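Local coordinates for protein fructose-bisphosphate aldolase (Plasmodium falciparum, PDB 4TR9) that belongs to the class I fructose-bisphosphate aldolase family and folds as a TIM barrel, with four chains in its assembly, at residues 196-201 with 214-219; 208-213 with 261-266. All coordinates share one frame; numbering follows the deposited sequence.

Contact 1 (196-201 with 214-219); sequences PEILAD and QKVLSC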
loop_
_atom_site.group_PDB
_atom_site.type_symbol
_atom_site.label_atom_id
_atom_site.label_comp_id
_atom_site.label_asym_id
_atom_site.label_seq_id
_atom_site.Cartn_x
_atom_site.Cartn_y
_atom_site.Cartn_z
ATOM N N PRO A 196 10.538 0.629 17.028
ATOM C CA PRO A 196 10.774 1.596 15.954
ATOM C C PRO A 196 11.290 2.922 16.506
ATOM O O PRO A 196 10.571 3.920 16.486
ATOM C CB PRO A 196 9.387 1.761 15.332
ATOM C CG PRO A 196 8.458 1.577 16.490
ATOM C CD PRO A 196 9.124 0.606 17.442
ATOM N N GLU A 197 12.526 2.926 16.998
ATOM C CA GLU A 197 13.077 4.111 17.642
ATOM C C GLU A 197 13.319 5.253 16.664
ATOM O O GLU A 197 14.047 5.104 15.682
ATOM C CB GLU A 197 14.385 3.780 18.362
ATOM C CG GLU A 197 15.027 4.991 19.026
ATOM C CD GLU A 197 16.367 4.676 19.657
ATOM O OE1 GLU A 197 16.819 3.516 19.551
ATOM O OE2 GLU A 197 16.969 5.590 20.259
ATOM N N ILE A 198 12.699 6.393 16.945
ATOM C CA ILE A 198 12.963 7.614 16.201
ATOM C C ILE A 198 13.929 8.491 16.988
ATOM O O ILE A 198 13.618 8.928 18.097
ATOM C CB ILE A 198 11.671 8.396 15.915
ATOM C CG1 ILE A 198 10.712 7.553 15.073
ATOM C CG2 ILE A 198 11.990 9.699 15.209
ATOM C CD1 ILE A 198 9.421 8.257 14.737
ATOM N N LEU A 199 15.103 8.737 16.415
ATOM C CA LEU A 199 16.134 9.528 17.081
ATOM C C LEU A 199 15.679 10.962 17.332
ATOM O O LEU A 199 15.011 11.567 16.494
ATOM C CB LEU A 199 17.420 9.531 16.253
ATOM C CG LEU A 199 18.091 8.174 16.043
ATOM C CD1 LEU A 199 19.394 8.333 15.276
ATOM C CD2 LEU A 199 18.329 7.487 17.378
ATOM N N ALA A 200 16.044 11.499 18.491
ATOM C CA ALA A 200 15.702 12.872 18.839
ATOM C C ALA A 200 16.780 13.839 18.357
ATOM O O ALA A 200 16.755 15.026 18.684
ATOM C CB ALA A 200 15.500 13.006 20.341
ATOM N N ASP A 201 17.725 13.323 17.577
ATOM C CA ASP A 201 18.797 14.139 17.022
ATOM C C ASP A 201 18.255 15.129 15.996
ATOM O O ASP A 201 17.543 14.747 15.067
ATOM C CB ASP A 201 19.870 13.252 16.385
ATOM C CG ASP A 201 20.493 12.286 17.376
ATOM O OD1 ASP A 201 20.659 12.665 18.555
ATOM O OD2 ASP A 201 20.816 11.147 16.976
ATOM N N GLN A 214 3.586 9.574 14.789
ATOM C CA GLN A 214 2.239 9.130 14.454
ATOM C C GLN A 214 2.211 8.450 13.088
ATOM O O GLN A 214 1.516 7.453 12.893
ATOM C CB GLN A 214 1.267 10.312 14.481
ATOM C CG GLN A 214 -0.154 9.963 14.074
ATOM C CD GLN A 214 -1.097 11.144 14.186
ATOM O OE1 GLN A 214 -0.800 12.130 14.863
ATOM N NE2 GLN A 214 -2.242 11.051 13.521
ATOM N N LYS A 215 2.977 8.992 12.146
ATOM C CA LYS A 215 3.043 8.440 10.797
ATOM C C LYS A 215 3.768 7.098 10.781
ATOM O O LYS A 215 3.343 6.160 10.106
ATOM C CB LYS A 215 3.739 9.423 9.851
ATOM C CG LYS A 215 3.840 8.939 8.414
ATOM C CD LYS A 215 4.655 9.902 7.567
ATOM C CE LYS A 215 4.735 9.442 6.120
ATOM N NZ LYS A 215 3.395 9.408 5.469
ATOM N N VAL A 216 4.864 7.014 11.528
ATOM C CA VAL A 216 5.651 5.789 11.598
ATOM C C VAL A 216 4.870 4.665 12.274
ATOM O O VAL A 216 4.796 3.553 11.750
ATOM C CB VAL A 216 6.978 6.012 12.351
ATOM C CG1 VAL A 216 7.690 4.687 12.582
ATOM C CG2 VAL A 216 7.871 6.970 11.578
ATOM N N LEU A 217 4.280 4.964 13.430
ATOM C CA LEU A 217 3.516 3.972 14.181
ATOM C C LEU A 217 2.333 3.434 13.380
ATOM O O LEU A 217 1.972 2.265 13.505
ATOM C CB LEU A 217 3.027 4.562 15.506
ATOM C CG LEU A 217 4.099 4.772 16.579
ATOM C CD1 LEU A 217 3.471 5.229 17.887
ATOM C CD2 LEU A 217 4.914 3.502 16.785
ATOM N N SER A 218 1.732 4.290 12.560
ATOM C CA SER A 218 0.623 3.880 11.708
ATOM C C SER A 218 1.074 2.828 10.700
ATOM O O SER A 218 0.356 1.869 10.423
ATOM C CB SER A 218 0.027 5.086 10.981
ATOM O OG SER A 218 -1.000 4.688 10.089
ATOM N N CYS A 219 2.272 3.017 10.157
ATOM C CA CYS A 219 2.827 2.089 9.180
ATOM C C CYS A 219 3.355 0.827 9.855
ATOM O O CYS A 219 3.291 -0.265 9.288
ATOM C CB CYS A 219 3.939 2.762 8.376
ATOM S SG CYS A 219 4.612 1.749 7.041
#
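Ile-198 meets Val-216 through an extended side chain: CG1 lies beside the backbone N (chi1 -61°) and the chain then runs straight (chi2 -179°), carrying CD1 to 3.7 Å from Val-216 CG2. The two side chains pass each other in opposite directions, methyl against methyl. On Val-216 the branch that is met, CG2, sits beside its own backbone N, while the other, CG1, comes to a looser 4.4 Å from Pro-196 CB. Leu-217 brings only the end of its side chain in, CD2 lying 4.0 Å from Pro-196 CG, and crosses the proline ring at about a right angle. Strand 191-198 and helix 206-226 are successive elements of a beta-alpha-beta unit in the TIM barrel, and their local axes run nearly antiparallel (168°), 10.0 Å apart. Pro-196 and Ile-198 face the helix, whereas Glu-197 between them turns away and forms a salt bridge with Arg-154, a residue of the pocket for the bound N'-[(E)-(2,4-dichlorophenyl)methylidene]-3,4-dihydroxybenzohydrazide. Leu-178 of helix 168-187 also packs on Pro-196. With hydrocarbon groups alone meeting across the interface, cohesion here rests on dispersion and the burial of apolar surface, while the charge of Glu-197 is directed to the strand's other side.

Contact 2 (208-213 with 261-266); sequences VCAVVT and VRTLRR
Ala-210 puts its CB at the edge of the Arg-262 guanidinium, close to the plane of that group and 4.0 Å from NH1. One face of the same guanidinium carries Arg-266 NH2, 3.4 Å above the plane and displaced toward the rim; in return, Arg-262 CD lies over a face of the Arg-266 guanidinium. Helices 206-226 and 253-267 are neighbours in the outer layer of the TIM barrel, and their short segments run nearly parallel, with axes 9.8 Å apart and a crossing angle of -17°. A bend about the CG-CD bond (chi3 76°) turns the end of Arg-262 toward helix 206-226. The two arginine cations are close together, and Glu-232 of a second subunit, in a salt bridge with Arg-266 NE, probably offsets part of the charge.

Beside the arginine, Thr-263 faces Ala-210 and Thr-213. Its CG2 meets Thr-213 CG2 at 3.7 Å, the two side chains crossing at about a right angle. Thr-263 OG1 approaches Ala-210 CB at 3.9 Å, but its hydrogen bond is to Leu-259 O, one turn back in its own helix. Val-241, from a loop, packs on both Ala-210 and Thr-263. Ala-210, Thr-213 and Thr-263 thus lie between helix axes at an ordinary separation, and the threonine hydroxyls are satisfied within their own helices: Thr-213 OG1 donates to Cys-209 O over 2.6 Å with a C=O...OG1 angle of 147°, while Thr-213 N bonds to that oxygen from the opposite face of its plane.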
loop_
_atom_site.group_PDB
_atom_site.type_symbol
_atom_site.label_atom_id
_atom_site.label_comp_id
_atom_site.label_asym_id
_atom_site.label_seq_id
_atom_site.Cartn_x
_atom_site.Cartn_y
_atom_site.Cartn_z
ATOM N N VAL A 208 6.717 18.450 15.380
ATOM C CA VAL A 208 7.205 17.686 14.239
ATOM C C VAL A 208 7.402 16.223 14.622
ATOM O O VAL A 208 7.027 15.318 13.875
ATOM C CB VAL A 208 8.530 18.259 13.698
ATOM C CG1 VAL A 208 9.076 17.387 12.578
ATOM C CG2 VAL A 208 8.330 19.688 13.218
ATOM N N CYS A 209 7.985 16.002 15.797
ATOM C CA CYS A 209 8.227 14.652 16.292
ATOM C C CYS A 209 6.926 13.876 16.468
ATOM O O CYS A 209 6.876 12.673 16.218
ATOM C CB CYS A 209 8.989 14.697 17.618
ATOM S SG CYS A 209 9.340 13.071 18.327
ATOM N N ALA A 210 5.876 14.569 16.894
ATOM C CA ALA A 210 4.571 13.944 17.077
ATOM C C ALA A 210 3.995 13.475 15.745
ATOM O O ALA A 210 3.494 12.356 15.635
ATOM C CB ALA A 210 3.611 14.905 17.759
ATOM N N VAL A 211 4.073 14.338 14.737
ATOM C CA VAL A 211 3.556 14.023 13.411
ATOM C C VAL A 211 4.308 12.849 12.790
ATOM O O VAL A 211 3.704 11.953 12.200
ATOM C CB VAL A 211 3.647 15.241 12.469
ATOM C CG1 VAL A 211 3.184 14.871 11.071
ATOM C CG2 VAL A 211 2.825 16.397 13.016
ATOM N N VAL A 212 5.629 12.858 12.936
ATOM C CA VAL A 212 6.468 11.790 12.403
ATOM C C VAL A 212 6.212 10.470 13.125
ATOM O O VAL A 212 6.042 9.430 12.488
ATOM C CB VAL A 212 7.965 12.145 12.506
ATOM C CG1 VAL A 212 8.827 10.946 12.142
ATOM C CG2 VAL A 212 8.290 13.334 11.616
ATOM N N THR A 213 6.183 10.516 14.453
ATOM C CA THR A 213 5.952 9.319 15.253
ATOM C C THR A 213 4.587 8.714 14.948
ATOM O O THR A 213 4.445 7.496 14.847
ATOM C CB THR A 213 6.052 9.617 16.760
ATOM O OG1 THR A 213 7.327 10.205 17.048
ATOM C CG2 THR A 213 5.896 8.339 17.570
ATOM N N VAL A 261 1.080 10.891 24.849
ATOM C CA VAL A 261 -0.190 10.205 25.061
ATOM C C VAL A 261 -1.103 10.359 23.846
ATOM O O VAL A 261 -1.731 9.395 23.406
ATOM C CB VAL A 261 -0.913 10.730 26.321
ATOM C CG1 VAL A 261 -2.340 10.209 26.383
ATOM C CG2 VAL A 261 -0.146 10.333 27.574
ATOM N N ARG A 262 -1.162 11.571 23.302
ATOM C CA ARG A 262 -1.979 11.841 22.124
ATOM C C ARG A 262 -1.523 11.007 20.930
ATOM O O ARG A 262 -2.344 10.484 20.179
ATOM C CB ARG A 262 -1.935 13.327 21.764
ATOM C CG ARG A 262 -2.897 13.716 20.651
ATOM C CD ARG A 262 -2.690 15.152 20.206
ATOM N NE ARG A 262 -1.500 15.299 19.374
ATOM C CZ ARG A 262 -1.120 16.440 18.812
ATOM N NH1 ARG A 262 -0.023 16.483 18.068
ATOM N NH2 ARG A 262 -1.837 17.540 18.993
ATOM N N THR A 263 -0.210 10.884 20.766
ATOM C CA THR A 263 0.358 10.125 19.658
ATOM C C THR A 263 0.016 8.641 19.765
ATOM O O THR A 263 -0.306 7.994 18.767
ATOM C CB THR A 263 1.889 10.286 19.595
ATOM O OG1 THR A 263 2.223 11.678 19.540
ATOM C CG2 THR A 263 2.453 9.583 18.367
ATOM N N LEU A 264 0.079 8.109 20.981
ATOM C CA LEU A 264 -0.199 6.697 21.214
ATOM C C LEU A 264 -1.682 6.379 21.063
ATOM O O LEU A 264 -2.048 5.356 20.484
ATOM C CB LEU A 264 0.285 6.280 22.604
ATOM C CG LEU A 264 1.798 6.314 22.827
ATOM C CD1 LEU A 264 2.142 5.875 24.242
ATOM C CD2 LEU A 264 2.512 5.445 21.801
ATOM N N ARG A 265 -2.533 7.257 21.584
ATOM C CA ARG A 265 -3.977 7.054 21.515
ATOM C C ARG A 265 -4.482 7.088 20.076
ATOM O O ARG A 265 -5.488 6.460 19.750
ATOM C CB ARG A 265 -4.708 8.104 22.353
ATOM C CG ARG A 265 -4.541 7.927 23.853
ATOM C CD ARG A 265 -5.344 8.960 24.625
ATOM N NE ARG A 265 -6.770 8.880 24.324
ATOM C CZ ARG A 265 -7.622 8.080 24.956
ATOM N NH1 ARG A 265 -8.904 8.073 24.617
ATOM N NH2 ARG A 265 -7.194 7.283 25.927
ATOM N N ARG A 266 -3.777 7.818 19.219
ATOM C CA ARG A 266 -4.172 7.946 17.821
ATOM C C ARG A 266 -3.709 6.771 16.963
ATOM O O ARG A 266 -4.189 6.592 15.844
ATOM C CB ARG A 266 -3.624 9.247 17.228
ATOM C CG ARG A 266 -4.339 10.510 17.681
ATOM C CD ARG A 266 -3.688 11.742 17.067
ATOM N NE ARG A 266 -4.378 12.978 17.423
ATOM C CZ ARG A 266 -3.971 14.189 17.058
ATOM N NH1 ARG A 266 -4.659 15.261 17.426
ATOM N NH2 ARG A 266 -2.873 14.330 16.328
#

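In the fold
Both contacts are buried and share helix 206-226, which contact 1 joins to its preceding barrel strand and contact 2 to the neighbouring outer helix. Their centres are about 9 Å apart, and contact 1 lies nearer the centre of the chain, about 14 Å against 18 Å. Ile-198 links them directly, its CD1 resting 3.7 Å from Thr-213 CA. The chemistry changes outward: contact 1 is made by aliphatic groups alone, whereas contact 2 mixes methyls with self-satisfied hydroxyls and adds two arginines lying against each other, of which Arg-266 reaches a second subunit. A weak hydrogen bond from Arg-266 NH2 to Gln-214 OE1 also bridges the two sets of segments, and a second subunit touches both.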